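Putative iron-uptake ABC transport system,periplasmic iron-binding protein (Campylobacter jejuni, PDB 1Y4T) binds ferric iron and probably delivers it from the periplasm to an ABC transporter for uptake into the cell. Local coordinates at residues 10-15 and 268-273; 17-22 and 251-256; 146-151 and 161-166; 229-234 and 289-294. One frame throughout, in Å; residues are numbered along the deposited sequence.

Interaction 1. Residues 10-15 and 268-273; sequences RHYNAD and DSNYEF. With FE (Fe (III) ion), chain C.
Ala14, in the first turn of helix 14-26, and Ser269, near the end of helix 260-270, bring the two backbones closest, their CA atoms 6.0 Å apart. The Arg10 chain bends at chi3 (58°), which brings its guanidinium between two carboxylates. It grips Asp15 side-on, with NE and NH2 each taking one oxygen, and meets Glu272 end-on, Arg10 NH2 lying 3.0 Å from Glu272 OE1 while NH1 is shared between OE1 and OE2. The guanidinium and Glu272 carboxylate planes are only 21° apart, so these bonds run nearly in plane. Glu272 OE1 also accepts Asn270 ND2 from above its carboxylate plane, at 3.0 Å. That bond helps hold the Asn270 amide over one face of the Tyr12 ring, Asn270 ND2 coming within 3.3 Å of Tyr12 CG, the planes 66° apart. Near the helix ends Ala14 CB touches Ser269 OG, itself bonded to Ile265 O, and two waters bridge the segments. Arg102 connects the network to the metal site, pairing with Glu272 OE2, which Thr100 also bonds, and hydrogen bonding Tyr12 OH. The salt-bridge network thus forms a second shell behind a mononuclear ferric site, in which His11 NE2 and Tyr12 OH bind iron together with Tyr143, Tyr199 and Tyr200.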
# COMPACT_ATOMS: atom_id res chain seq x y z
N ARG A 10 -7.41 4.84 2.83
CA ARG A 10 -7.10 3.81 3.82
C ARG A 10 -8.37 3.10 4.26
O ARG A 10 -9.50 3.59 4.05
CB ARG A 10 -6.32 4.37 5.02
CG ARG A 10 -4.89 4.75 4.67
CD ARG A 10 -4.14 5.42 5.80
NE ARG A 10 -4.07 4.60 7.02
CZ ARG A 10 -3.10 3.74 7.33
NH1 ARG A 10 -2.06 3.58 6.54
NH2 ARG A 10 -3.15 3.08 8.48
N HIS A 11 -8.21 1.91 4.83
CA HIS A 11 -9.36 1.06 5.08
C HIS A 11 -9.13 0.19 6.32
O HIS A 11 -9.32 -1.03 6.28
CB HIS A 11 -9.63 0.20 3.84
CG HIS A 11 -8.39 -0.34 3.20
ND1 HIS A 11 -7.63 0.41 2.33
CD2 HIS A 11 -7.78 -1.55 3.30
CE1 HIS A 11 -6.60 -0.32 1.92
NE2 HIS A 11 -6.67 -1.50 2.49
N TYR A 12 -8.75 0.84 7.41
CA TYR A 12 -8.26 0.18 8.62
C TYR A 12 -8.93 0.72 9.88
O TYR A 12 -8.94 1.92 10.13
CB TYR A 12 -6.75 0.40 8.75
CG TYR A 12 -5.99 0.12 7.45
CD1 TYR A 12 -5.35 1.14 6.74
CD2 TYR A 12 -5.91 -1.17 6.94
CE1 TYR A 12 -4.66 0.87 5.56
CE2 TYR A 12 -5.21 -1.44 5.76
CZ TYR A 12 -4.60 -0.41 5.08
OH TYR A 12 -3.94 -0.70 3.94
N ASN A 13 -9.42 -0.18 10.72
CA ASN A 13 -10.04 0.20 11.99
C ASN A 13 -9.07 0.93 12.91
O ASN A 13 -9.47 1.77 13.71
CB ASN A 13 -10.66 -1.02 12.70
CG ASN A 13 -11.92 -1.60 11.99
OD1 ASN A 13 -12.28 -2.76 12.23
ND2 ASN A 13 -12.56 -0.83 11.13
N ALA A 14 -7.77 0.67 12.76
CA ALA A 14 -6.73 1.31 13.59
C ALA A 14 -6.71 2.84 13.46
O ALA A 14 -6.33 3.56 14.39
CB ALA A 14 -5.33 0.72 13.26
N ASP A 15 -7.12 3.35 12.31
CA ASP A 15 -7.10 4.79 12.05
C ASP A 15 -8.05 5.60 12.92
O ASP A 15 -7.83 6.77 13.13
CB ASP A 15 -7.41 5.07 10.59
CG ASP A 15 -6.32 4.59 9.69
OD1 ASP A 15 -6.39 4.90 8.49
OD2 ASP A 15 -5.35 3.95 10.11
N ASP A 268 2.10 -1.01 15.68
CA ASP A 268 1.55 -1.89 16.73
C ASP A 268 0.14 -2.39 16.43
O ASP A 268 -0.19 -3.51 16.77
CB ASP A 268 1.53 -1.24 18.11
CG ASP A 268 2.91 -1.17 18.78
OD1 ASP A 268 3.92 -1.56 18.16
OD2 ASP A 268 3.06 -0.70 19.93
N SER A 269 -0.70 -1.52 15.88
CA SER A 269 -2.09 -1.86 15.67
C SER A 269 -2.45 -2.08 14.21
O SER A 269 -3.48 -2.67 13.94
CB SER A 269 -3.02 -0.81 16.30
OG SER A 269 -3.02 0.37 15.51
N ASN A 270 -1.62 -1.61 13.28
CA ASN A 270 -1.92 -1.92 11.87
C ASN A 270 -0.83 -2.72 11.15
O ASN A 270 -0.99 -3.06 9.99
CB ASN A 270 -2.30 -0.67 11.07
CG ASN A 270 -3.34 -0.96 9.99
OD1 ASN A 270 -4.39 -1.53 10.28
ND2 ASN A 270 -3.07 -0.55 8.76
N TYR A 271 0.26 -3.02 11.85
CA TYR A 271 1.30 -3.94 11.39
C TYR A 271 2.05 -3.41 10.18
O TYR A 271 2.65 -4.17 9.41
CB TYR A 271 0.75 -5.37 11.24
CG TYR A 271 0.04 -5.75 12.54
CD1 TYR A 271 0.77 -6.09 13.68
CD2 TYR A 271 -1.33 -5.63 12.66
CE1 TYR A 271 0.15 -6.34 14.90
CE2 TYR A 271 -1.97 -5.89 13.88
CZ TYR A 271 -1.21 -6.26 14.98
OH TYR A 271 -1.85 -6.52 16.19
N GLU A 272 2.06 -2.08 10.04
CA GLU A 272 2.79 -1.45 8.92
C GLU A 272 4.19 -1.13 9.38
O GLU A 272 4.49 -1.23 10.56
CB GLU A 272 2.07 -0.19 8.43
CG GLU A 272 0.74 -0.48 7.75
CD GLU A 272 -0.04 0.78 7.47
OE1 GLU A 272 -0.77 1.26 8.36
OE2 GLU A 272 0.09 1.28 6.34
N PHE A 273 5.10 -0.83 8.45
CA PHE A 273 6.42 -0.36 8.84
C PHE A 273 6.37 1.16 9.07
O PHE A 273 5.85 1.89 8.23
CB PHE A 273 7.44 -0.67 7.75
CG PHE A 273 7.57 -2.16 7.43
CD1 PHE A 273 7.10 -2.68 6.23
CD2 PHE A 273 8.20 -3.01 8.30
CE1 PHE A 273 7.26 -4.04 5.94
CE2 PHE A 273 8.34 -4.39 8.00
CZ PHE A 273 7.89 -4.87 6.83
FE FE C . -4.46 -2.07 2.57
O HOH W 1 -6.54 -1.81 11.58
O HOH W 2 -5.37 1.80 16.85

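Interaction 2. Residues 17-22 and 251-256; sequences EIIKKF and KKFMEF
Phe22 and Phe253 mark the closest approach of the two helical segments, with CA atoms 7.2 Å apart; the axes pass 11.2 Å from each other at 127° between their N-to-C directions, a steep crossing nearer perpendicular than antiparallel. The Phe22 side chain reaches into the gap between Phe253 and Phe256, all three rings carried on CG atoms anti to the backbone N. Phe253 turns its edge to the face of Phe22, an edge-to-face pair with planes 80° apart and Phe253 CD1 over the ring centre, 3.7 Å from Phe22 CG. Phe22 in turn presents its own edge to the face of Phe256: the planes are inclined by 62°, and Phe22 CD1 lies 3.6 Å from Phe256 CD2. Each ring therefore meets the next through a T-shaped contact, and Phe253 CB adds a CH-pi contact over the Phe22 face. Around this cluster, Ile19 CD1 reaches Phe253 CZ at 3.6 Å, while Lys21 CG touches Phe256 CZ at the ring edge before its chain leads away. Beyond the two helices, Phe253 rests on Leu4 and Ile6 of strand 4-8 and Ile238 of strand 233-241, whereas Ile18 and Phe256 both pack on Ile262 of helix 260-270.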
# COMPACT_ATOMS: atom_id res chain seq x y z
N GLU A 17 -8.63 5.30 16.17
CA GLU A 17 -7.92 5.68 17.39
C GLU A 17 -7.00 6.86 17.13
O GLU A 17 -6.88 7.77 17.93
CB GLU A 17 -7.08 4.54 17.97
CG GLU A 17 -6.30 4.94 19.24
CD GLU A 17 -5.37 3.86 19.78
OE1 GLU A 17 -4.77 3.11 18.99
OE2 GLU A 17 -5.20 3.78 21.01
N ILE A 18 -6.34 6.82 15.98
CA ILE A 18 -5.42 7.88 15.61
C ILE A 18 -6.15 9.22 15.47
O ILE A 18 -5.69 10.24 15.99
CB ILE A 18 -4.70 7.47 14.29
CG1 ILE A 18 -3.76 6.29 14.55
CG2 ILE A 18 -3.97 8.63 13.74
CD1 ILE A 18 -3.09 5.76 13.25
N ILE A 19 -7.29 9.19 14.79
CA ILE A 19 -8.10 10.38 14.59
C ILE A 19 -8.57 10.95 15.93
O ILE A 19 -8.45 12.15 16.17
CB ILE A 19 -9.35 10.05 13.70
CG1 ILE A 19 -8.96 9.63 12.28
CG2 ILE A 19 -10.28 11.24 13.66
CD1 ILE A 19 -7.96 10.44 11.61
N LYS A 20 -9.12 10.08 16.77
CA LYS A 20 -9.63 10.46 18.09
C LYS A 20 -8.54 11.12 18.91
O LYS A 20 -8.78 12.11 19.59
CB LYS A 20 -10.11 9.21 18.85
CG LYS A 20 -10.89 9.53 20.13
CD LYS A 20 -11.85 8.38 20.52
CE LYS A 20 -13.13 8.88 21.23
NZ LYS A 20 -14.13 7.75 21.46
N LYS A 21 -7.34 10.53 18.87
CA LYS A 21 -6.18 11.08 19.53
C LYS A 21 -5.87 12.51 19.05
O LYS A 21 -5.54 13.36 19.85
CB LYS A 21 -4.98 10.15 19.32
CG LYS A 21 -3.74 10.49 20.08
CD LYS A 21 -3.85 10.16 21.57
CE LYS A 21 -2.64 10.75 22.32
NZ LYS A 21 -2.68 10.66 23.80
N PHE A 22 -5.97 12.76 17.75
CA PHE A 22 -5.74 14.09 17.20
C PHE A 22 -6.77 15.09 17.73
O PHE A 22 -6.44 16.22 18.13
CB PHE A 22 -5.81 14.05 15.67
CG PHE A 22 -5.56 15.34 15.04
CD1 PHE A 22 -4.28 15.84 14.95
CD2 PHE A 22 -6.62 16.09 14.54
CE1 PHE A 22 -4.05 17.05 14.35
CE2 PHE A 22 -6.39 17.28 13.94
CZ PHE A 22 -5.11 17.78 13.85
N LYS A 251 -1.87 20.89 8.18
CA LYS A 251 -0.43 20.74 8.43
C LYS A 251 -0.20 20.15 9.82
O LYS A 251 0.67 19.32 10.02
CB LYS A 251 0.31 22.07 8.26
CG LYS A 251 0.14 22.70 6.90
CD LYS A 251 0.76 24.09 6.78
CE LYS A 251 0.37 24.74 5.46
NZ LYS A 251 1.10 26.05 5.29
N LYS A 252 -1.01 20.55 10.78
CA LYS A 252 -0.96 19.96 12.11
C LYS A 252 -1.22 18.44 12.07
O LYS A 252 -0.46 17.66 12.68
CB LYS A 252 -1.95 20.63 13.03
CG LYS A 252 -1.50 22.03 13.48
CD LYS A 252 -2.42 22.55 14.56
CE LYS A 252 -2.00 23.91 15.11
NZ LYS A 252 -3.06 24.35 16.05
N PHE A 253 -2.24 18.04 11.32
CA PHE A 253 -2.59 16.61 11.21
C PHE A 253 -1.48 15.83 10.51
O PHE A 253 -1.14 14.77 10.96
CB PHE A 253 -3.90 16.40 10.46
CG PHE A 253 -4.36 14.95 10.43
CD1 PHE A 253 -5.05 14.42 11.50
CD2 PHE A 253 -4.05 14.11 9.36
CE1 PHE A 253 -5.47 13.12 11.50
CE2 PHE A 253 -4.45 12.80 9.35
CZ PHE A 253 -5.14 12.29 10.44
N MET A 254 -0.94 16.37 9.42
CA MET A 254 0.16 15.72 8.68
C MET A 254 1.39 15.49 9.60
O MET A 254 1.98 14.41 9.62
CB MET A 254 0.54 16.56 7.47
CG MET A 254 -0.52 16.60 6.37
SD MET A 254 -0.29 17.87 5.12
CE MET A 254 1.05 17.16 4.11
N GLU A 255 1.76 16.52 10.37
CA GLU A 255 2.86 16.39 11.33
C GLU A 255 2.53 15.37 12.42
O GLU A 255 3.40 14.56 12.79
CB GLU A 255 3.21 17.76 11.90
CG GLU A 255 3.72 18.74 10.83
CD GLU A 255 4.26 20.03 11.39
OE1 GLU A 255 3.96 20.34 12.56
OE2 GLU A 255 4.98 20.73 10.65
N PHE A 256 1.29 15.36 12.88
CA PHE A 256 0.79 14.41 13.88
C PHE A 256 0.93 12.96 13.41
O PHE A 256 1.24 12.06 14.20
CB PHE A 256 -0.69 14.74 14.21
CG PHE A 256 -1.28 13.91 15.32
CD1 PHE A 256 -0.94 14.14 16.64
CD2 PHE A 256 -2.22 12.95 15.06
CE1 PHE A 256 -1.48 13.39 17.66
CE2 PHE A 256 -2.78 12.20 16.08
CZ PHE A 256 -2.40 12.43 17.38

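Interaction 3. Residues 146-151 and 161-166; sequences TLLASI and KAWAKG
Trp163 fills the space between the two helices, and nearly all of the contact gathers around its indole. The axes of the short segments run at 141° to each other and come no closer than 10.5 Å, a spacing the large ring system bridges. Packing is tightest where the Ile151 CD1 methyl sits over the centre of one indole face: it lies 3.5 Å from the centroid of the six-membered ring of Trp163 and 13° off the ring normal, a CH-pi contact. Trp163 reaches there because its CG stands anti to the backbone N (chi1 179°), which carries the indole out from helix 157-170. Leu148 slides past the ring in the opposite direction, its CG 3.9 Å from Trp163 CZ3, and Leu147 CD2 meets Trp163 CH2 at 4.1 Å. The indole nitrogen is satisfied by the carbonyl of Tyr122.

The contact thins toward Ala164, whose CB is 4.5 Å from Leu148 CD1, but this flank is closed by Ile311 of helix 305-315, on which both residues pack. The solvent side is a separate face, where Ala162 and Lys165 are exposed and leave the interface. Lys161 has its CB directed away from helix 142-155, and its NZ forms a salt bridge with Glu314. Helices 142-155 and 157-170 thus form a roughly antiparallel helical hairpin, closed by an aliphatic-aromatic core; its first helix also carries the iron ligand Tyr143.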
# COMPACT_ATOMS: atom_id res chain seq x y z
N THR A 146 0.43 -0.45 -9.03
CA THR A 146 1.76 0.03 -8.66
C THR A 146 2.82 -1.07 -8.71
O THR A 146 3.96 -0.81 -9.04
CB THR A 146 1.70 0.72 -7.31
OG1 THR A 146 0.90 1.91 -7.42
CG2 THR A 146 3.09 1.20 -6.85
N LEU A 147 2.45 -2.31 -8.38
CA LEU A 147 3.39 -3.41 -8.47
C LEU A 147 3.82 -3.56 -9.94
O LEU A 147 4.99 -3.71 -10.23
CB LEU A 147 2.77 -4.72 -7.98
CG LEU A 147 3.62 -5.97 -8.14
CD1 LEU A 147 4.97 -5.81 -7.43
CD2 LEU A 147 2.89 -7.15 -7.60
N LEU A 148 2.86 -3.51 -10.86
CA LEU A 148 3.17 -3.66 -12.29
C LEU A 148 3.99 -2.48 -12.75
O LEU A 148 4.93 -2.65 -13.52
CB LEU A 148 1.90 -3.80 -13.13
CG LEU A 148 1.99 -4.68 -14.40
CD1 LEU A 148 0.96 -4.25 -15.43
CD2 LEU A 148 3.34 -4.82 -15.04
N ALA A 149 3.68 -1.29 -12.24
CA ALA A 149 4.46 -0.10 -12.54
C ALA A 149 5.93 -0.33 -12.17
O ALA A 149 6.84 0.09 -12.90
CB ALA A 149 3.90 1.13 -11.83
N SER A 150 6.18 -0.99 -11.03
CA SER A 150 7.55 -1.24 -10.59
C SER A 150 8.28 -2.26 -11.45
O SER A 150 9.48 -2.14 -11.64
CB SER A 150 7.60 -1.67 -9.11
OG SER A 150 7.22 -3.02 -8.93
N ILE A 151 7.54 -3.24 -11.96
CA ILE A 151 8.08 -4.22 -12.88
C ILE A 151 8.45 -3.55 -14.20
O ILE A 151 9.47 -3.89 -14.78
CB ILE A 151 7.13 -5.43 -13.04
CG1 ILE A 151 7.15 -6.27 -11.75
CG2 ILE A 151 7.55 -6.30 -14.23
CD1 ILE A 151 6.04 -7.27 -11.66
N LYS A 161 4.59 -6.96 -19.77
CA LYS A 161 3.42 -7.50 -20.44
C LYS A 161 3.41 -9.02 -20.35
O LYS A 161 2.37 -9.61 -20.07
CB LYS A 161 3.40 -7.05 -21.91
CG LYS A 161 2.12 -7.39 -22.69
CD LYS A 161 1.96 -6.37 -23.85
CE LYS A 161 0.53 -5.96 -24.08
NZ LYS A 161 0.37 -5.43 -25.44
N ALA A 162 4.57 -9.65 -20.58
CA ALA A 162 4.72 -11.09 -20.42
C ALA A 162 4.38 -11.55 -19.01
O ALA A 162 3.81 -12.63 -18.81
CB ALA A 162 6.14 -11.52 -20.77
N TRP A 163 4.74 -10.73 -18.03
CA TRP A 163 4.49 -11.00 -16.64
C TRP A 163 2.98 -10.95 -16.39
O TRP A 163 2.41 -11.84 -15.81
CB TRP A 163 5.20 -9.96 -15.76
CG TRP A 163 4.97 -10.18 -14.32
CD1 TRP A 163 5.61 -11.06 -13.53
CD2 TRP A 163 3.99 -9.53 -13.50
NE1 TRP A 163 5.10 -11.00 -12.25
CE2 TRP A 163 4.10 -10.07 -12.22
CE3 TRP A 163 3.03 -8.53 -13.72
CZ2 TRP A 163 3.30 -9.64 -11.15
CZ3 TRP A 163 2.23 -8.13 -12.66
CH2 TRP A 163 2.38 -8.69 -11.40
N ALA A 164 2.33 -9.90 -16.86
CA ALA A 164 0.91 -9.72 -16.62
C ALA A 164 0.10 -10.82 -17.29
O ALA A 164 -0.86 -11.35 -16.73
CB ALA A 164 0.46 -8.37 -17.09
N LYS A 165 0.50 -11.18 -18.51
CA LYS A 165 -0.13 -12.27 -19.24
C LYS A 165 -0.02 -13.59 -18.51
O LYS A 165 -0.98 -14.34 -18.44
CB LYS A 165 0.49 -12.42 -20.62
CG LYS A 165 -0.12 -13.54 -21.46
CD LYS A 165 0.44 -13.53 -22.88
CE LYS A 165 0.02 -12.28 -23.64
NZ LYS A 165 0.65 -12.20 -24.98
N GLY A 166 1.18 -13.86 -17.98
CA GLY A 166 1.43 -15.12 -17.31
C GLY A 166 0.68 -15.21 -16.00
O GLY A 166 0.14 -16.26 -15.64

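Interaction 4. Residues 229-234 and 289-294; sequences RGTHIN and GTFKED
Two backbone hydrogen bonds join Thr231 to the passing loop: Thr231 N donates to Lys292 O at 2.9 Å, almost straight at 175°, and Asp294 N donates to Thr231 O, whose position is less certain. Together they make a single beta bridge between Thr231 and Glu293, although the touching parts run roughly perpendicular overall. Beside it, water 3 accepts from Arg229 NE and donates to Gly230 O and to Asp294 OD1, the last at 2.7 Å. The water mediates between groups whose direct ion pair is long, Arg229 NE to Asp294 OD1 being 3.8 Å. Asp294 CG stands anti to N (chi1 -165°), which sets the carboxylate beside Arg229. Asp294 OD1 also takes Asn154 ND2, and Arg229 NH1 has its firmer partner in Asp155. Asp294 CA makes a CA-H...O contact with Arg229 O at 3.3 Å. Gly230 CA lies close against Lys292 O, and its backbone angles by themselves call for glycine.

Outward, the contact becomes apolar. The Ile233 and Glu293 side chains cross at about a right angle, Ile233 CG1 lying near the Glu293 chain, while the Glu293 carboxylate reaches on to Lys101. Phe291 sets CD1 3.9 Å from Thr231 CB and stacks on Phe223. Residues 229-234 thereby pack against the loop leading to helix 298-302, and also meet helix 142-155 and strand 97-109, the latter through backbone bonds of His232 with Arg104 and Asn234 with Arg102.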
# COMPACT_ATOMS: atom_id res chain seq x y z
N ARG A 229 17.38 -7.29 -6.99
CA ARG A 229 17.04 -5.91 -6.69
C ARG A 229 16.33 -5.67 -5.37
O ARG A 229 16.27 -4.54 -4.91
CB ARG A 229 16.18 -5.30 -7.80
CG ARG A 229 14.88 -6.01 -8.15
CD ARG A 229 14.04 -5.15 -9.10
NE ARG A 229 12.69 -5.64 -9.30
CZ ARG A 229 12.27 -6.33 -10.35
NH1 ARG A 229 13.09 -6.70 -11.33
NH2 ARG A 229 10.99 -6.68 -10.40
N GLY A 230 15.73 -6.71 -4.82
CA GLY A 230 14.98 -6.60 -3.57
C GLY A 230 13.47 -6.44 -3.76
O GLY A 230 12.97 -6.28 -4.86
N THR A 231 12.77 -6.47 -2.64
CA THR A 231 11.32 -6.51 -2.58
C THR A 231 10.66 -5.15 -2.86
O THR A 231 11.19 -4.09 -2.49
CB THR A 231 10.92 -7.06 -1.19
OG1 THR A 231 11.38 -8.41 -1.07
CG2 THR A 231 9.41 -7.11 -0.97
N HIS A 232 9.51 -5.22 -3.51
CA HIS A 232 8.66 -4.09 -3.81
C HIS A 232 8.10 -3.47 -2.55
O HIS A 232 7.38 -4.15 -1.78
CB HIS A 232 7.48 -4.49 -4.72
CG HIS A 232 6.60 -3.33 -5.07
ND1 HIS A 232 5.29 -3.21 -4.64
CD2 HIS A 232 6.84 -2.23 -5.81
CE1 HIS A 232 4.78 -2.07 -5.08
NE2 HIS A 232 5.70 -1.46 -5.81
N ILE A 233 8.45 -2.20 -2.35
CA ILE A 233 7.90 -1.36 -1.29
C ILE A 233 6.93 -0.34 -1.89
O ILE A 233 7.16 0.22 -2.97
CB ILE A 233 9.04 -0.65 -0.50
CG1 ILE A 233 9.74 -1.64 0.43
CG2 ILE A 233 8.55 0.49 0.33
CD1 ILE A 233 10.59 -2.60 -0.28
N ASN A 234 5.83 -0.14 -1.19
CA ASN A 234 4.86 0.89 -1.47
C ASN A 234 4.63 1.66 -0.17
O ASN A 234 5.10 1.23 0.87
CB ASN A 234 3.54 0.28 -1.96
CG ASN A 234 2.72 1.24 -2.83
OD1 ASN A 234 2.91 2.45 -2.80
ND2 ASN A 234 1.77 0.69 -3.57
N GLY A 289 10.29 -10.89 9.49
CA GLY A 289 11.69 -11.11 9.18
C GLY A 289 12.34 -9.95 8.47
O GLY A 289 11.66 -9.01 8.06
N THR A 290 13.66 -10.04 8.27
CA THR A 290 14.42 -9.01 7.56
C THR A 290 14.52 -9.31 6.06
O THR A 290 14.42 -10.45 5.61
CB THR A 290 15.83 -8.85 8.16
OG1 THR A 290 16.52 -10.11 8.11
CG2 THR A 290 15.74 -8.52 9.64
N PHE A 291 14.71 -8.27 5.29
CA PHE A 291 14.74 -8.41 3.85
C PHE A 291 15.38 -7.21 3.18
O PHE A 291 15.43 -6.11 3.75
CB PHE A 291 13.33 -8.63 3.30
CG PHE A 291 12.39 -7.47 3.53
CD1 PHE A 291 12.00 -6.65 2.49
CD2 PHE A 291 11.86 -7.23 4.80
CE1 PHE A 291 11.13 -5.59 2.71
CE2 PHE A 291 10.99 -6.17 5.02
CZ PHE A 291 10.62 -5.34 4.00
N LYS A 292 15.84 -7.44 1.97
CA LYS A 292 16.36 -6.39 1.10
C LYS A 292 15.19 -5.72 0.41
O LYS A 292 14.34 -6.39 -0.17
CB LYS A 292 17.25 -6.98 -0.02
CG LYS A 292 18.73 -6.97 0.29
CD LYS A 292 19.49 -7.95 -0.61
CE LYS A 292 19.40 -7.55 -2.07
NZ LYS A 292 20.33 -8.36 -2.91
N GLU A 293 15.22 -4.40 0.37
CA GLU A 293 14.19 -3.57 -0.28
C GLU A 293 14.69 -3.08 -1.64
O GLU A 293 15.88 -2.80 -1.79
CB GLU A 293 13.89 -2.35 0.60
CG GLU A 293 13.46 -2.73 2.02
CD GLU A 293 12.99 -1.57 2.88
OE1 GLU A 293 12.94 -0.42 2.42
OE2 GLU A 293 12.62 -1.85 4.06
N ASP A 294 13.80 -2.94 -2.60
CA ASP A 294 14.12 -2.31 -3.88
C ASP A 294 14.55 -0.87 -3.58
O ASP A 294 13.91 -0.20 -2.78
CB ASP A 294 12.88 -2.33 -4.79
CG ASP A 294 13.20 -2.03 -6.24
OD1 ASP A 294 12.42 -2.48 -7.14
OD2 ASP A 294 14.22 -1.37 -6.56
O HOH W 3 11.38 -4.89 -6.67

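How the interactions relate
From the N terminus, residues 10-15 enter helix 14-26, which also supplies residues 17-22, so interactions 1 and 2 share one helix; their partners lie on the successive helices 260-270 and 247-257. Interaction 1 closes a loop of some 250 residues; interaction 2 falls within it, and interaction 3 within interaction 2 in turn. Interaction 3 is local, joining adjacent helices across the chain's centre from the other two. Interaction 4 opens after interaction 3 has closed and crosses both 1 and 2, its second segment following theirs. Its loop at 289-294 reaches interaction 1, Phe291 touching Phe273, and its 229-234 segment reaches interaction 3, where His232 meets Leu147 and Ser150.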